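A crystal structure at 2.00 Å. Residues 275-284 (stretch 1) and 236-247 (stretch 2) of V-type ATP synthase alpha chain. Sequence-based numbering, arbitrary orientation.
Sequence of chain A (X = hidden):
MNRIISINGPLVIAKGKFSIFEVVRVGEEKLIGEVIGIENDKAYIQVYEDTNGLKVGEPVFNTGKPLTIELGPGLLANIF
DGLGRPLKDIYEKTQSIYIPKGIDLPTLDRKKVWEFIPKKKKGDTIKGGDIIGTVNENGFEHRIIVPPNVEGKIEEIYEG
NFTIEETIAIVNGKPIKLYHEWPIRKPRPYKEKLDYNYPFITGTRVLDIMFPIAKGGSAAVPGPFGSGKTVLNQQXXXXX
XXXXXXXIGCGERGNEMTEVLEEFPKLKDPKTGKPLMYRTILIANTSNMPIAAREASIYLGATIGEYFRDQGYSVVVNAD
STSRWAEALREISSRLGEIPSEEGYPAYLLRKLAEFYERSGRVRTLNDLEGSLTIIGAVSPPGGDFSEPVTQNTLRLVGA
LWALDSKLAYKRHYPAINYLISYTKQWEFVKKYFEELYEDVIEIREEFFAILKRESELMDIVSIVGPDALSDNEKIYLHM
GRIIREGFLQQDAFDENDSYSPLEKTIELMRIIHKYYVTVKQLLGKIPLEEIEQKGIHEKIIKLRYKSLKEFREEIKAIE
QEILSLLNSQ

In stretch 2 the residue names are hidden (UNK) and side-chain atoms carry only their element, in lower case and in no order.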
# COMPACT_ATOMS: atom_id res chain seq x y z
N PRO A 275 -51.00 4.69 11.47
CA PRO A 275 -49.65 5.00 11.93
C PRO A 275 -48.60 4.06 11.34
O PRO A 275 -48.88 2.87 11.15
CB PRO A 275 -49.74 4.83 13.45
CG PRO A 275 -50.92 3.96 13.68
CD PRO A 275 -51.89 4.24 12.56
N LEU A 276 -47.42 4.59 11.05
CA LEU A 276 -46.37 3.85 10.35
C LEU A 276 -45.96 2.56 11.05
O LEU A 276 -45.60 1.58 10.40
CB LEU A 276 -45.13 4.74 10.16
CG LEU A 276 -45.29 5.98 9.29
CD1 LEU A 276 -43.95 6.67 9.10
CD2 LEU A 276 -45.88 5.61 7.96
N MET A 277 -46.01 2.56 12.38
CA MET A 277 -45.55 1.41 13.16
C MET A 277 -46.29 0.12 12.82
O MET A 277 -45.71 -0.96 12.86
CB MET A 277 -45.66 1.72 14.65
CG MET A 277 -44.70 0.93 15.51
SD MET A 277 -42.98 1.35 15.15
CE MET A 277 -42.25 -0.29 15.10
N TYR A 278 -47.57 0.22 12.46
CA TYR A 278 -48.38 -0.97 12.22
C TYR A 278 -48.00 -1.76 10.97
O TYR A 278 -48.42 -2.91 10.81
CB TYR A 278 -49.87 -0.60 12.18
CG TYR A 278 -50.46 -0.21 13.51
CD1 TYR A 278 -49.88 -0.62 14.70
CD2 TYR A 278 -51.61 0.57 13.58
CE1 TYR A 278 -50.42 -0.26 15.92
CE2 TYR A 278 -52.16 0.93 14.79
CZ TYR A 278 -51.56 0.51 15.96
OH TYR A 278 -52.09 0.86 17.18
N ARG A 279 -47.20 -1.16 10.09
CA ARG A 279 -46.70 -1.85 8.90
C ARG A 279 -45.22 -2.17 9.02
O ARG A 279 -44.60 -2.68 8.09
CB ARG A 279 -46.93 -1.00 7.64
CG ARG A 279 -45.95 0.17 7.49
CD ARG A 279 -45.96 0.75 6.08
NE ARG A 279 -44.97 1.81 5.92
CZ ARG A 279 -44.71 2.42 4.77
NH1 ARG A 279 -45.36 2.08 3.67
NH2 ARG A 279 -43.79 3.37 4.71
N THR A 280 -44.65 -1.88 10.19
CA THR A 280 -43.20 -1.96 10.38
C THR A 280 -42.77 -3.09 11.31
O THR A 280 -43.39 -3.33 12.35
CB THR A 280 -42.67 -0.62 10.92
OG1 THR A 280 -43.09 0.45 10.05
CG2 THR A 280 -41.15 -0.63 10.99
N ILE A 281 -41.71 -3.79 10.92
CA ILE A 281 -41.07 -4.78 11.77
C ILE A 281 -39.62 -4.38 12.00
O ILE A 281 -38.89 -4.10 11.04
CB ILE A 281 -41.10 -6.19 11.14
CG1 ILE A 281 -42.54 -6.59 10.83
CG2 ILE A 281 -40.45 -7.21 12.07
CD1 ILE A 281 -42.66 -7.91 10.10
N LEU A 282 -39.20 -4.34 13.26
CA LEU A 282 -37.84 -3.93 13.61
C LEU A 282 -37.01 -5.12 14.07
O LEU A 282 -37.42 -5.87 14.96
CB LEU A 282 -37.85 -2.86 14.70
CG LEU A 282 -38.51 -1.52 14.40
CD1 LEU A 282 -38.22 -0.51 15.51
CD2 LEU A 282 -38.05 -0.98 13.07
N ILE A 283 -35.84 -5.29 13.45
CA ILE A 283 -34.89 -6.32 13.88
C ILE A 283 -33.59 -5.65 14.31
O ILE A 283 -32.89 -5.05 13.50
CB ILE A 283 -34.63 -7.33 12.77
CG1 ILE A 283 -35.93 -8.05 12.41
CG2 ILE A 283 -33.58 -8.34 13.20
CD1 ILE A 283 -35.89 -8.77 11.10
N ALA A 284 -33.28 -5.76 15.60
CA ALA A 284 -32.15 -5.03 16.18
C ALA A 284 -31.08 -5.94 16.75
O ALA A 284 -31.32 -6.64 17.73
CB ALA A 284 -32.64 -4.07 17.25
N UNK A 236 -36.75 6.24 3.90
CA UNK A 236 -37.36 5.24 3.05
C UNK A 236 -38.33 4.39 3.87
O UNK A 236 -39.46 4.17 3.45
c UNK A 236 -34.26 4.41 0.84
c UNK A 236 -36.97 3.22 1.59
c UNK A 236 -36.30 4.34 2.37
c UNK A 236 -35.41 5.18 1.45
N UNK A 237 -37.89 3.93 5.03
CA UNK A 237 -38.75 3.14 5.91
C UNK A 237 -40.03 3.89 6.30
O UNK A 237 -41.08 3.29 6.50
c UNK A 237 -37.99 2.71 7.15
N UNK A 238 -39.93 5.22 6.41
CA UNK A 238 -41.07 6.06 6.75
C UNK A 238 -42.09 6.19 5.63
O UNK A 238 -43.27 5.89 5.81
c UNK A 238 -38.89 9.42 9.90
c UNK A 238 -40.60 7.48 7.11
c UNK A 238 -40.13 7.69 8.54
c UNK A 238 -39.89 9.18 8.77
n UNK A 238 -38.53 10.86 9.99
N UNK A 239 -41.63 6.66 4.47
CA UNK A 239 -42.55 7.11 3.43
C UNK A 239 -42.67 6.22 2.19
O UNK A 239 -43.41 6.55 1.27
c UNK A 239 -44.15 10.84 7.40
c UNK A 239 -42.29 10.82 5.95
c UNK A 239 -42.89 9.82 5.15
c UNK A 239 -42.17 8.53 2.97
c UNK A 239 -44.15 9.33 5.51
c UNK A 239 -41.97 9.52 4.08
c UNK A 239 -44.77 9.85 6.63
n UNK A 239 -41.08 11.12 5.39
c UNK A 239 -40.89 10.34 4.28
c UNK A 239 -42.92 11.34 7.08
N UNK A 240 -41.94 5.11 2.16
CA UNK A 240 -41.97 4.25 0.97
C UNK A 240 -43.36 3.72 0.67
O UNK A 240 -44.12 3.36 1.57
c UNK A 240 -41.00 3.09 1.11
N UNK A 241 -43.69 3.69 -0.62
CA UNK A 241 -44.94 3.10 -1.08
C UNK A 241 -44.79 1.58 -0.97
O UNK A 241 -44.25 0.93 -1.87
c UNK A 241 -45.20 3.53 -2.53
c UNK A 241 -46.62 3.24 -2.98
o UNK A 241 -46.88 3.36 -4.19
o UNK A 241 -47.46 2.90 -2.13
N UNK A 242 -45.25 1.03 0.14
CA UNK A 242 -45.04 -0.38 0.45
C UNK A 242 -46.07 -0.89 1.45
O UNK A 242 -46.56 -0.13 2.29
c UNK A 242 -43.62 -0.57 1.02
o UNK A 242 -43.33 -1.95 1.21
N UNK A 243 -46.40 -2.18 1.35
CA UNK A 243 -47.33 -2.80 2.30
C UNK A 243 -46.63 -3.07 3.63
O UNK A 243 -47.19 -2.83 4.70
o UNK A 243 -49.54 -2.99 0.47
c UNK A 243 -48.70 -3.91 0.48
c UNK A 243 -47.87 -4.11 1.73
o UNK A 243 -48.51 -4.68 -0.48
N UNK A 244 -45.40 -3.57 3.55
CA UNK A 244 -44.64 -3.95 4.73
C UNK A 244 -43.23 -3.35 4.66
O UNK A 244 -42.60 -3.34 3.60
c UNK A 244 -43.64 -5.89 6.01
c UNK A 244 -45.93 -6.09 5.05
c UNK A 244 -46.59 -5.68 6.34
c UNK A 244 -44.54 -5.49 4.85
N UNK A 245 -42.75 -2.85 5.80
CA UNK A 245 -41.38 -2.35 5.91
C UNK A 245 -40.63 -3.12 6.99
O UNK A 245 -41.10 -3.23 8.12
c UNK A 245 -41.97 -0.04 5.13
c UNK A 245 -39.93 -0.38 6.51
c UNK A 245 -41.35 -0.85 6.25
N UNK A 246 -39.47 -3.66 6.63
CA UNK A 246 -38.62 -4.34 7.60
C UNK A 246 -37.30 -3.60 7.74
O UNK A 246 -36.52 -3.52 6.78
c UNK A 246 -39.62 -7.83 6.39
c UNK A 246 -38.37 -5.79 7.20
c UNK A 246 -37.41 -6.46 8.17
c UNK A 246 -39.69 -6.55 7.15
N UNK A 247 -37.04 -3.05 8.92
CA UNK A 247 -35.78 -2.35 9.17
C UNK A 247 -34.84 -3.23 9.98
O UNK A 247 -35.14 -3.57 11.13
c UNK A 247 -34.86 -0.07 9.80
c UNK A 247 -32.72 0.70 10.59
c UNK A 247 -34.82 0.91 8.83
c UNK A 247 -33.79 -0.16 10.68
c UNK A 247 -33.76 1.79 8.73
o UNK A 247 -31.64 2.54 9.53
c UNK A 247 -32.71 1.68 9.62
c UNK A 247 -36.03 -1.02 9.90
O HOH W 1 -43.19 2.38 7.95

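Position 236 carries four side-chain carbons, forked at the first, with one arm two carbons long. It lies on the helix, points away from stretch 1 and makes no contact with it. The fork at CB identifies Ile236.

Position 237 has a single side-chain carbon and is Ala237. Its backbone does the work: O accepts a hydrogen bond from Arg279 NH2 (3.2 Å, 138°) and another from water 1 (2.7 Å), which also accepts from Arg279 NE (2.8 Å) and donates to Thr280 OG1 (2.9 Å).

Position 238 shows four carbons in a row ending in nitrogen, the pattern of Lys238. The chain is directed away overall, yet its CB lies 4.0 Å from Leu276 CD1. The backbone O is 3.4 Å from Leu276 CD2 and 2.8 Å from Arg279 NH2.

At position 239, one carbon leads to fused five- and six-membered rings holding eight carbons and one nitrogen, which only an indole explains: Trp239. CB points away, but the ring end returns, placing CZ3 4.1 Å from Leu276 CD1.

Position 240 has one side-chain carbon, hence Ala240, the first residue after the helix to leave helical phi/psi. Its O accepts from Arg279 NH1 (2.8 Å, 156°) and, weakly, from Arg279 NH2 (3.2 Å, 134°).

Position 241 has two carbons, the second bearing two oxygens. The short carboxylate is Asp241, directed away and without contact to stretch 1.

Position 242 has one carbon followed by one oxygen. Ser242 fits, with chi1 of -174° (t); its O accepts from Arg279 NH1 (2.9 Å, 130°), while its hydroxyl OG donates within the stretch to O of position 244 (2.9 Å).

Position 243 again shows two carbons with two oxygens on the second, giving Asp243. Its side chain points away, but its backbone O lies 3.5 Å from Arg279 CB.

Position 244 has four carbons forked at the first, with one two-carbon arm: Ile244, whose CA makes a CA-H...O contact with Arg279 O (3.6 Å).

At position 245, one carbon carries two others, as in Val245. One methyl, CG2, covers a face of the Arg279 guanidinium, 3.6 Å from NE.

Position 246, four carbons with the same fork as 244, is Ile246. CG1 lies 4.2 Å from Ile281 CB, and CG2 lies 4.0 Å from Ile283 CD1.

Position 247 has one carbon, then a six-carbon ring bearing oxygen: Tyr247. Its CB lies 3.8 Å from Leu282 CD2, while the ring end leads away.

The contact has two parts. Strands 280-284 and 244-247 run parallel, 14° apart, joined by an alternating ladder: Val245 N to Arg279 O (2.9 Å), Ile281 N to Val245 O (2.9 Å), Tyr247 N to Ile281 O (3.0 Å) and Ile283 N to Tyr247 O (3.0 Å). Before the ladder, extended Arg279 reaches back to the carbonyls around the helix end, its charged group serving several acceptors at once. Together the two stretches bury 686 Å².

Stretch 2 (236-247) IAKWADSDIVIY
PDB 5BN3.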